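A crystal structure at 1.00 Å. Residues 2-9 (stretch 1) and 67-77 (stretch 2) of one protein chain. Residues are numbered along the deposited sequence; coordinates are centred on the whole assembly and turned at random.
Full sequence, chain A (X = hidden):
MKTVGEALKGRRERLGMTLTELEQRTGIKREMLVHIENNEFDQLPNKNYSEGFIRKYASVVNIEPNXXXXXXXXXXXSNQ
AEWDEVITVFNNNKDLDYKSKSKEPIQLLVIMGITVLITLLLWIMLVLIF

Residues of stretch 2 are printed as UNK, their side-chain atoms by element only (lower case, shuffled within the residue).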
# COMPACT_ATOMS: atom_id res chain seq x y z
N LYS A 2 -12.69 2.82 -7.03
CA LYS A 2 -11.75 1.76 -6.67
C LYS A 2 -11.27 2.01 -5.23
O LYS A 2 -11.24 3.13 -4.77
CB LYS A 2 -10.52 1.67 -7.57
CG LYS A 2 -9.68 2.89 -7.66
CD LYS A 2 -8.95 3.19 -8.97
CE LYS A 2 -8.53 4.67 -8.87
NZ LYS A 2 -8.05 5.28 -10.14
N THR A 3 -10.86 0.94 -4.56
CA THR A 3 -10.16 1.10 -3.29
C THR A 3 -8.72 1.44 -3.56
O THR A 3 -8.19 1.31 -4.64
CB THR A 3 -10.24 -0.21 -2.51
OG1 THR A 3 -9.70 -1.20 -3.28
CG2 THR A 3 -11.63 -0.66 -2.17
N VAL A 4 -8.02 1.87 -2.48
CA VAL A 4 -6.59 2.17 -2.62
C VAL A 4 -5.84 0.93 -3.03
O VAL A 4 -4.94 0.99 -3.84
CB VAL A 4 -6.04 2.81 -1.34
CG1 VAL A 4 -6.00 1.84 -0.13
CG2 VAL A 4 -4.65 3.35 -1.61
N GLY A 5 -6.20 -0.23 -2.48
CA GLY A 5 -5.47 -1.45 -2.82
C GLY A 5 -5.67 -1.83 -4.26
O GLY A 5 -4.76 -2.30 -4.96
N GLU A 6 -6.82 -1.64 -4.84
CA GLU A 6 -7.13 -1.87 -6.22
C GLU A 6 -6.40 -0.88 -7.09
O GLU A 6 -5.92 -1.25 -8.18
CB GLU A 6 -8.64 -1.77 -6.49
CG GLU A 6 -9.44 -2.90 -5.89
CD GLU A 6 -10.93 -2.67 -5.81
OE1 GLU A 6 -11.47 -1.58 -6.00
OE2 GLU A 6 -11.59 -3.68 -5.51
N ALA A 7 -6.30 0.37 -6.66
CA ALA A 7 -5.54 1.36 -7.44
C ALA A 7 -4.09 0.92 -7.55
O ALA A 7 -3.46 0.98 -8.61
CB ALA A 7 -5.66 2.74 -6.84
N LEU A 8 -3.49 0.53 -6.41
CA LEU A 8 -2.10 0.10 -6.39
C LEU A 8 -1.87 -1.15 -7.22
O LEU A 8 -0.98 -1.22 -8.06
CB LEU A 8 -1.64 -0.13 -4.92
CG LEU A 8 -1.52 1.15 -4.09
CD1 LEU A 8 -1.38 0.76 -2.63
CD2 LEU A 8 -0.35 2.01 -4.55
N LYS A 9 -2.70 -2.16 -6.99
CA LYS A 9 -2.58 -3.44 -7.72
C LYS A 9 -2.75 -3.22 -9.21
O LYS A 9 -2.05 -3.83 -10.01
CB LYS A 9 -3.58 -4.44 -7.19
CG LYS A 9 -3.48 -5.84 -7.80
CD LYS A 9 -4.45 -6.82 -7.21
CE LYS A 9 -4.27 -8.23 -7.72
NZ LYS A 9 -5.18 -9.14 -7.00
N UNK A 67 -1.43 12.40 -2.63
CA UNK A 67 -2.78 12.62 -3.17
C UNK A 67 -3.51 11.30 -3.30
O UNK A 67 -4.71 11.28 -3.21
c UNK A 67 -2.17 13.57 -6.86
o UNK A 67 -2.18 14.81 -6.83
n UNK A 67 -1.84 12.94 -7.94
c UNK A 67 -2.88 13.50 -4.38
c UNK A 67 -2.43 12.75 -5.57
N UNK A 68 -2.82 10.14 -3.48
CA UNK A 68 -3.49 8.83 -3.41
C UNK A 68 -4.08 8.63 -2.03
O UNK A 68 -5.25 8.24 -1.90
c UNK A 68 -2.48 7.74 -3.73
c UNK A 68 -3.96 6.03 -4.86
c UNK A 68 -3.03 6.30 -3.67
c UNK A 68 -1.93 5.25 -3.58
N UNK A 69 -3.27 8.85 -1.01
CA UNK A 69 -3.72 8.68 0.38
C UNK A 69 -4.91 9.58 0.67
O UNK A 69 -5.91 9.16 1.24
c UNK A 69 -2.53 8.86 1.34
c UNK A 69 -2.98 8.99 2.78
c UNK A 69 -1.51 7.72 1.14
c UNK A 69 -0.12 8.06 1.56
N UNK A 70 -4.81 10.85 0.24
CA UNK A 70 -5.90 11.81 0.44
C UNK A 70 -7.20 11.35 -0.23
O UNK A 70 -8.26 11.49 0.31
c UNK A 70 -5.88 15.52 -0.62
c UNK A 70 -5.44 13.16 -0.13
n UNK A 70 -5.69 15.42 -1.89
o UNK A 70 -5.67 16.60 0.01
c UNK A 70 -6.44 14.24 -0.04
N UNK A 71 -7.09 10.78 -1.43
CA UNK A 71 -8.28 10.35 -2.17
C UNK A 71 -8.93 9.12 -1.53
O UNK A 71 -10.06 8.78 -1.87
c UNK A 71 -7.90 10.02 -3.61
N UNK A 72 -8.23 8.41 -0.70
CA UNK A 72 -8.69 7.19 -0.11
C UNK A 72 -8.62 7.21 1.42
O UNK A 72 -8.62 6.15 2.06
n UNK A 72 -7.88 5.72 -4.29
c UNK A 72 -7.87 5.98 -0.64
c UNK A 72 -7.29 6.19 -3.14
c UNK A 72 -8.01 5.75 -2.10
n UNK A 72 -9.07 5.04 -2.63
c UNK A 72 -8.94 5.03 -3.96
N UNK A 73 -8.57 8.38 1.98
CA UNK A 73 -8.21 8.52 3.41
C UNK A 73 -9.19 7.80 4.30
O UNK A 73 -8.79 7.30 5.35
c UNK A 73 -8.07 9.97 3.72
c UNK A 73 -8.85 12.25 3.68
n UNK A 73 -8.47 12.63 4.89
c UNK A 73 -9.31 10.78 3.55
o UNK A 73 -8.76 13.09 2.70
N UNK A 74 -10.49 7.72 3.95
CA UNK A 74 -11.44 7.06 4.83
C UNK A 74 -11.24 5.56 4.88
O UNK A 74 -11.74 4.90 5.80
c UNK A 74 -13.20 8.83 4.46
o UNK A 74 -12.58 9.55 5.27
c UNK A 74 -12.88 7.36 4.43
o UNK A 74 -14.10 9.23 3.71
N UNK A 75 -10.52 4.96 3.91
CA UNK A 75 -10.20 3.57 3.88
C UNK A 75 -8.97 3.22 4.74
O UNK A 75 -8.81 2.09 5.17
c UNK A 75 -10.39 3.19 0.02
c UNK A 75 -10.93 3.39 1.43
o UNK A 75 -9.50 2.33 -0.20
c UNK A 75 -9.86 3.09 2.46
o UNK A 75 -10.84 3.91 -0.90
N UNK A 76 -8.07 4.19 4.86
CA UNK A 76 -6.73 3.94 5.32
C UNK A 76 -6.62 4.25 6.78
O UNK A 76 -6.90 5.39 7.20
c UNK A 76 -4.30 4.61 5.11
c UNK A 76 -5.75 4.44 3.04
c UNK A 76 -5.71 4.78 4.53
c UNK A 76 -5.04 5.45 2.17
N UNK A 77 -6.19 3.31 7.63
CA UNK A 77 -5.98 3.64 9.05
C UNK A 77 -4.81 4.60 9.17
O UNK A 77 -3.70 4.22 8.83
c UNK A 77 -5.74 1.28 8.68
c UNK A 77 -5.88 1.91 7.34
c UNK A 77 -5.71 2.29 9.72

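Position 67 has five side-chain atoms: three carbons, the third carrying one oxygen and one nitrogen. None comes within 10 Å of stretch 1. It is Gln67.

Position 68 has four carbons, forked at the second. The CA-to-CB bond points toward stretch 1, and the carbons lie against Val4, Ala7 and Leu8. This is Leu68. Leu68 CD2 is 3.7 Å from Leu8 CD2 and 3.9 Å from Val4 CG2. Leu68 CD1 is 4.2 Å from Ala7 CB.

Position 69 has four carbons, forked at the first, one arm two carbons long. Its CA-to-CB bond points away from stretch 1. It is Ile69.

Position 70 again has three carbons ending in one oxygen and one nitrogen. It is extended, exposed and out of reach. It is Gln70.

Position 71 has a single carbon, far from stretch 1. It is Ala71.

Position 72 has one carbon, then a five-membered ring of three carbons and two nitrogens. The ring lies against Lys2, Thr3 and Val4, with Val4 over one face and Lys2 O at the edge. Such a ring is an imidazole, so this is His72. Val4 CB is 4.0 Å from the His72 ring centroid, a CH-pi contact. Lys2 O is 3.1 Å from His72 CE1.

Position 73 has three carbons, with one oxygen and one nitrogen on the third. It is exposed and far from stretch 1. It is Gln73.

Position 74 has two carbons, the second carrying two oxygens. This short carboxylate is also out of reach. It is Asp74.

Position 75 has three carbons, the third carrying two oxygens. One oxygen reaches the backbone N of Val4. It is Glu75. Val4 N donates to Glu75 OE1 at 2.8 Å, nearly straight at 170°.

Position 76 has four carbons, forked at the first, one arm two carbons long. The end of the side chain comes nearer stretch 1 than its start. It is Ile76, with Ile76 CG1 4.1 Å from Val4 CG1.

Position 77 has three carbons closing a ring onto the backbone N, clear of stretch 1. It is Pro77.

The contact centres on Val4, at the start of a helix. Thr3 caps that helix by a weak bond from Glu6 N to Thr3 OG1, 3.3 Å. Glu75 takes up the Val4 N-H through OE1. Its other oxygen accepts from the ring: His72 ND1 to Glu75 OE2 is 2.7 Å. Val4 N is also 3.3 Å from His72 ND1, but the angle is poor and no hydrogen bond forms. Beside this polar link, Leu68 and Ile76 pack against Val4, and Leu68 also against Ala7 and Leu8. The two stretches together bury 348 Å².

Stretch 2, residues 67-77: QLIQAHQDEIP
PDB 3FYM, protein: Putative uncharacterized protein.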